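Local coordinates for hypothetical nigD-like protein (Bacteroides caccae, PDB 3QWN) that is of unknown function but, as a NigD-like protein, is probably an immunity protein or antitoxin, at residues A[89-101]-A[145-157]. Sequence-based numbering, arbitrary orientation.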
loop_
_atom_site.group_PDB
_atom_site.type_symbol
_atom_site.label_atom_id
_atom_site.label_comp_id
_atom_site.label_asym_id
_atom_site.label_seq_id
_atom_site.Cartn_x
_atom_site.Cartn_y
_atom_site.Cartn_z
ATOM N N PRO A 89 3.634 10.965 17.704
ATOM C CA PRO A 89 4.878 11.729 17.491
ATOM C C PRO A 89 5.334 11.884 16.026
ATOM O O PRO A 89 6.064 12.845 15.750
ATOM C CB PRO A 89 5.915 10.923 18.279
ATOM C CG PRO A 89 5.138 10.307 19.373
ATOM C CD PRO A 89 3.838 9.922 18.735
ATOM N N THR A 90 4.932 10.979 15.095
ATOM C CA THR A 90 5.321 11.110 13.678
ATOM C C THR A 90 4.712 12.379 13.050
ATOM O O THR A 90 5.283 12.923 12.101
ATOM C CB THR A 90 4.950 9.872 12.822
ATOM O OG1 THR A 90 3.603 9.467 13.048
ATOM C CG2 THR A 90 5.859 8.710 13.037
ATOM N N TYR A 91 3.561 12.845 13.587
ATOM C CA TYR A 91 2.837 14.004 13.057
ATOM C C TYR A 91 3.093 15.276 13.865
ATOM O O TYR A 91 2.363 16.257 13.706
ATOM C CB TYR A 91 1.321 13.693 12.987
ATOM C CG TYR A 91 0.986 12.520 12.093
ATOM C CD1 TYR A 91 1.486 12.445 10.796
ATOM C CD2 TYR A 91 0.166 11.484 12.542
ATOM C CE1 TYR A 91 1.212 11.355 9.980
ATOM C CE2 TYR A 91 -0.124 10.391 11.730
ATOM C CZ TYR A 91 0.398 10.335 10.445
ATOM O OH TYR A 91 0.142 9.263 9.630
ATOM N N ARG A 92 4.155 15.273 14.686
ATOM C CA ARG A 92 4.546 16.385 15.560
ATOM C C ARG A 92 4.707 17.721 14.804
ATOM O O ARG A 92 4.258 18.767 15.306
ATOM C CB ARG A 92 5.856 16.050 16.290
ATOM C CG ARG A 92 5.698 15.840 17.791
ATOM C CD ARG A 92 7.043 15.930 18.505
ATOM N NE ARG A 92 7.910 14.782 18.210
ATOM C CZ ARG A 92 8.044 13.719 18.997
ATOM N NH1 ARG A 92 7.366 13.637 20.136
ATOM N NH2 ARG A 92 8.842 12.720 18.644
ATOM N N ASP A 93 5.319 17.675 13.585
ATOM C CA ASP A 93 5.567 18.872 12.773
ATOM C C ASP A 93 4.351 19.286 11.911
ATOM O O ASP A 93 4.469 20.195 11.085
ATOM C CB ASP A 93 6.821 18.693 11.914
ATOM C CG ASP A 93 8.097 18.541 12.733
ATOM O OD1 ASP A 93 8.220 19.220 13.784
ATOM O OD2 ASP A 93 8.980 17.753 12.319
ATOM N N GLY A 94 3.193 18.679 12.173
ATOM C CA GLY A 94 1.951 18.987 11.473
ATOM C C GLY A 94 1.555 18.030 10.368
ATOM O O GLY A 94 2.397 17.345 9.782
ATOM N N LEU A 95 0.247 17.980 10.089
ATOM C CA LEU A 95 -0.307 17.131 9.038
ATOM C C LEU A 95 -0.080 17.788 7.684
ATOM O O LEU A 95 -0.326 18.994 7.531
ATOM C CB LEU A 95 -1.803 16.847 9.272
ATOM C CG LEU A 95 -2.192 16.185 10.598
ATOM C CD1 LEU A 95 -3.673 15.917 10.640
ATOM C CD2 LEU A 95 -1.434 14.891 10.838
ATOM N N LYS A 96 0.435 16.999 6.723
ATOM C CA LYS A 96 0.729 17.438 5.355
ATOM C C LYS A 96 -0.171 16.695 4.426
ATOM O O LYS A 96 -0.310 15.478 4.559
ATOM C CB LYS A 96 2.208 17.211 4.987
ATOM C CG LYS A 96 3.236 17.667 6.044
ATOM C CD LYS A 96 3.315 19.182 6.258
ATOM C CE LYS A 96 4.688 19.624 6.743
ATOM N NZ LYS A 96 5.125 18.931 7.991
ATOM N N HIS A 97 -0.818 17.416 3.503
ATOM C CA HIS A 97 -1.779 16.820 2.572
ATOM C C HIS A 97 -1.583 17.315 1.145
ATOM O O HIS A 97 -2.526 17.795 0.520
ATOM C CB HIS A 97 -3.222 17.095 3.030
ATOM C CG HIS A 97 -3.507 16.712 4.451
ATOM N ND1 HIS A 97 -3.368 15.398 4.887
ATOM C CD2 HIS A 97 -3.899 17.485 5.496
ATOM C CE1 HIS A 97 -3.663 15.419 6.180
ATOM N NE2 HIS A 97 -4.020 16.646 6.585
ATOM N N ASP A 98 -0.364 17.195 0.627
ATOM C CA ASP A 98 -0.064 17.577 -0.755
ATOM C C ASP A 98 -0.896 16.675 -1.714
ATOM O O ASP A 98 -1.088 15.496 -1.417
ATOM C CB ASP A 98 1.447 17.517 -1.031
ATOM C CG ASP A 98 2.208 18.622 -0.336
ATOM O OD1 ASP A 98 1.752 19.773 -0.395
ATOM O OD2 ASP A 98 3.284 18.335 0.238
ATOM N N PRO A 99 -1.527 17.262 -2.765
ATOM C CA PRO A 99 -2.489 16.491 -3.570
ATOM C C PRO A 99 -1.920 15.312 -4.316
ATOM O O PRO A 99 -0.756 15.299 -4.713
ATOM C CB PRO A 99 -3.025 17.525 -4.569
ATOM C CG PRO A 99 -2.840 18.813 -3.879
ATOM C CD PRO A 99 -1.509 18.673 -3.202
ATOM N N VAL A 100 -2.782 14.305 -4.483
ATOM C CA VAL A 100 -2.549 13.064 -5.215
ATOM C C VAL A 100 -3.858 12.704 -5.917
ATOM O O VAL A 100 -4.927 13.216 -5.550
ATOM C CB VAL A 100 -2.038 11.859 -4.337
ATOM C CG1 VAL A 100 -0.793 12.191 -3.527
ATOM C CG2 VAL A 100 -3.144 11.265 -3.452
ATOM N N ASP A 101 -3.778 11.783 -6.890
ATOM C CA ASP A 101 -4.938 11.161 -7.500
ATOM C C ASP A 101 -4.920 9.691 -7.104
ATOM O O ASP A 101 -3.843 9.103 -6.967
ATOM C CB ASP A 101 -4.950 11.319 -9.034
ATOM C CG ASP A 101 -5.156 12.732 -9.546
ATOM O OD1 ASP A 101 -5.784 13.553 -8.823
ATOM O OD2 ASP A 101 -4.716 13.015 -10.665
HETATM N N MSE A 145 -9.636 7.060 7.877
HETATM C CA MSE A 145 -8.256 7.201 7.420
HETATM C C MSE A 145 -8.105 8.406 6.529
HETATM O O MSE A 145 -8.896 8.608 5.617
HETATM C CB MSE A 145 -7.800 5.953 6.672
HETATM C CG MSE A 145 -7.728 4.720 7.531
HETATM SE SE MSE A 145 -6.852 3.310 6.565
HETATM C CE MSE A 145 -7.121 1.880 7.860
ATOM N N LEU A 146 -7.111 9.225 6.811
ATOM C CA LEU A 146 -6.794 10.394 6.004
ATOM C C LEU A 146 -5.379 10.241 5.520
ATOM O O LEU A 146 -4.490 9.974 6.328
ATOM C CB LEU A 146 -6.975 11.711 6.780
ATOM C CG LEU A 146 -6.504 13.019 6.098
ATOM C CD1 LEU A 146 -7.255 13.284 4.754
ATOM C CD2 LEU A 146 -6.685 14.194 7.043
ATOM N N LEU A 147 -5.172 10.378 4.197
ATOM C CA LEU A 147 -3.842 10.275 3.644
ATOM C C LEU A 147 -2.987 11.482 4.054
ATOM O O LEU A 147 -3.402 12.640 3.893
ATOM C CB LEU A 147 -3.859 10.140 2.104
ATOM C CG LEU A 147 -2.491 9.940 1.447
ATOM C CD1 LEU A 147 -1.949 8.549 1.690
ATOM C CD2 LEU A 147 -2.534 10.266 -0.002
ATOM N N TYR A 148 -1.798 11.181 4.581
ATOM C CA TYR A 148 -0.762 12.139 4.865
ATOM C C TYR A 148 0.207 12.082 3.680
ATOM O O TYR A 148 0.668 10.990 3.310
ATOM C CB TYR A 148 -0.063 11.813 6.198
ATOM C CG TYR A 148 1.189 12.625 6.467
ATOM C CD1 TYR A 148 2.400 12.300 5.856
ATOM C CD2 TYR A 148 1.183 13.667 7.387
ATOM C CE1 TYR A 148 3.550 13.054 6.082
ATOM C CE2 TYR A 148 2.341 14.395 7.661
ATOM C CZ TYR A 148 3.521 14.088 7.001
ATOM O OH TYR A 148 4.673 14.793 7.254
ATOM N N HIS A 149 0.502 13.235 3.076
ATOM C CA HIS A 149 1.459 13.295 1.986
ATOM C C HIS A 149 2.246 14.584 2.083
ATOM O O HIS A 149 1.684 15.671 1.941
ATOM C CB HIS A 149 0.806 13.126 0.586
ATOM C CG HIS A 149 1.758 13.375 -0.558
ATOM N ND1 HIS A 149 1.364 14.080 -1.678
ATOM C CD2 HIS A 149 3.079 13.058 -0.684
ATOM C CE1 HIS A 149 2.437 14.142 -2.461
ATOM N NE2 HIS A 149 3.493 13.551 -1.896
ATOM N N ASP A 150 3.556 14.448 2.324
ATOM C CA ASP A 150 4.499 15.556 2.376
ATOM C C ASP A 150 5.408 15.458 1.156
ATOM O O ASP A 150 6.201 14.524 1.061
ATOM C CB ASP A 150 5.298 15.523 3.685
ATOM C CG ASP A 150 6.217 16.706 3.959
ATOM O OD1 ASP A 150 6.101 17.739 3.244
ATOM O OD2 ASP A 150 7.038 16.608 4.902
ATOM N N ALA A 151 5.239 16.382 0.193
ATOM C CA ALA A 151 6.031 16.436 -1.051
ATOM C C ALA A 151 7.346 17.144 -0.823
ATOM O O ALA A 151 8.163 17.186 -1.732
ATOM C CB ALA A 151 5.245 17.145 -2.150
ATOM N N ASN A 152 7.536 17.754 0.382
ATOM C CA ASN A 152 8.778 18.466 0.792
ATOM C C ASN A 152 9.183 19.554 -0.223
ATOM O O ASN A 152 10.367 19.740 -0.518
ATOM C CB ASN A 152 9.944 17.477 1.023
ATOM C CG ASN A 152 9.950 16.872 2.412
ATOM O OD1 ASN A 152 10.123 17.567 3.424
ATOM N ND2 ASN A 152 9.748 15.558 2.493
ATOM N N GLY A 153 8.176 20.247 -0.750
ATOM C CA GLY A 153 8.367 21.327 -1.710
ATOM C C GLY A 153 8.708 20.912 -3.127
ATOM O O GLY A 153 9.007 21.776 -3.957
ATOM N N ASP A 154 8.652 19.599 -3.421
ATOM C CA ASP A 154 8.924 19.080 -4.767
ATOM C C ASP A 154 7.944 19.690 -5.769
ATOM O O ASP A 154 6.750 19.782 -5.468
ATOM C CB ASP A 154 8.829 17.540 -4.796
ATOM C CG ASP A 154 9.539 16.890 -5.958
ATOM O OD1 ASP A 154 10.449 17.523 -6.526
ATOM O OD2 ASP A 154 9.214 15.731 -6.273
ATOM N N GLU A 155 8.455 20.146 -6.930
ATOM C CA GLU A 155 7.643 20.772 -7.983
ATOM C C GLU A 155 6.710 19.729 -8.616
ATOM O O GLU A 155 7.013 18.548 -8.600
ATOM C CB GLU A 155 8.538 21.436 -9.049
ATOM C CG GLU A 155 9.402 22.584 -8.538
ATOM C CD GLU A 155 10.698 22.223 -7.826
ATOM O OE1 GLU A 155 11.072 21.027 -7.812
ATOM O OE2 GLU A 155 11.346 23.141 -7.276
ATOM N N GLU A 156 5.568 20.162 -9.132
ATOM C CA GLU A 156 4.574 19.275 -9.729
ATOM C C GLU A 156 4.757 19.265 -11.241
ATOM O O GLU A 156 3.974 19.883 -11.969
ATOM C CB GLU A 156 3.162 19.733 -9.314
ATOM C CG GLU A 156 2.958 19.622 -7.818
ATOM C CD GLU A 156 1.642 20.103 -7.257
ATOM O OE1 GLU A 156 0.960 20.901 -7.934
ATOM O OE2 GLU A 156 1.315 19.716 -6.113
ATOM N N TYR A 157 5.815 18.566 -11.708
ATOM C CA TYR A 157 6.179 18.555 -13.121
ATOM C C TYR A 157 5.806 17.276 -13.881
ATOM O O TYR A 157 5.309 17.368 -15.007
ATOM C CB TYR A 157 7.700 18.768 -13.282
ATOM C CG TYR A 157 8.271 20.116 -12.917
ATOM C CD1 TYR A 157 7.442 21.216 -12.672
ATOM C CD2 TYR A 157 9.647 20.312 -12.850
ATOM C CE1 TYR A 157 7.976 22.482 -12.394
ATOM C CE2 TYR A 157 10.193 21.569 -12.558
ATOM C CZ TYR A 157 9.358 22.648 -12.323
ATOM O OH TYR A 157 9.949 23.862 -12.037
HETATM O O HOH W 1 5.197 20.501 -0.489
HETATM O O HOH W 2 2.502 20.207 -3.562
#
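H149 is held to segment 89-101 by three hydrogen bonds, two from its backbone and one from its ring. H149 N donates to K96 O (2.8 Å) and H149 O accepts from D98 N at 162°, the geometry of a single beta bridge centred on H97 and H149. The H149 side chain has CG anti to the backbone N (chi1 172°): H149 CB lies 3.6 Å from D98 O, CG stays beside that oxygen, and H149 ND1 donates to D98 O at 2.8 Å, with D98 O in the ring plane but the donor well above the carbonyl plane. ND1 also meets V100 CG1, CE1 approaches D98 CB, and NE2 at the tip bonds H126 ND1, so both ring nitrogens are engaged and the ring's rotation is fixed. D98 answers with OD2, whose anti lone pair takes A151 N nearly straight (169°). H97 ND1 donates to L147 O, while K96 CB sits over one face of the Y148 ring, 4.2 Å from its centroid, a CH-pi contact. A151 opens a type I' turn to D154; overlapping it, D150 OD1 accepts from N152 N, an Asx turn. The connection before strand 101-108 is thereby fastened across the end of strand 142-150 in the NigD-like C-terminal beta-sandwich domain.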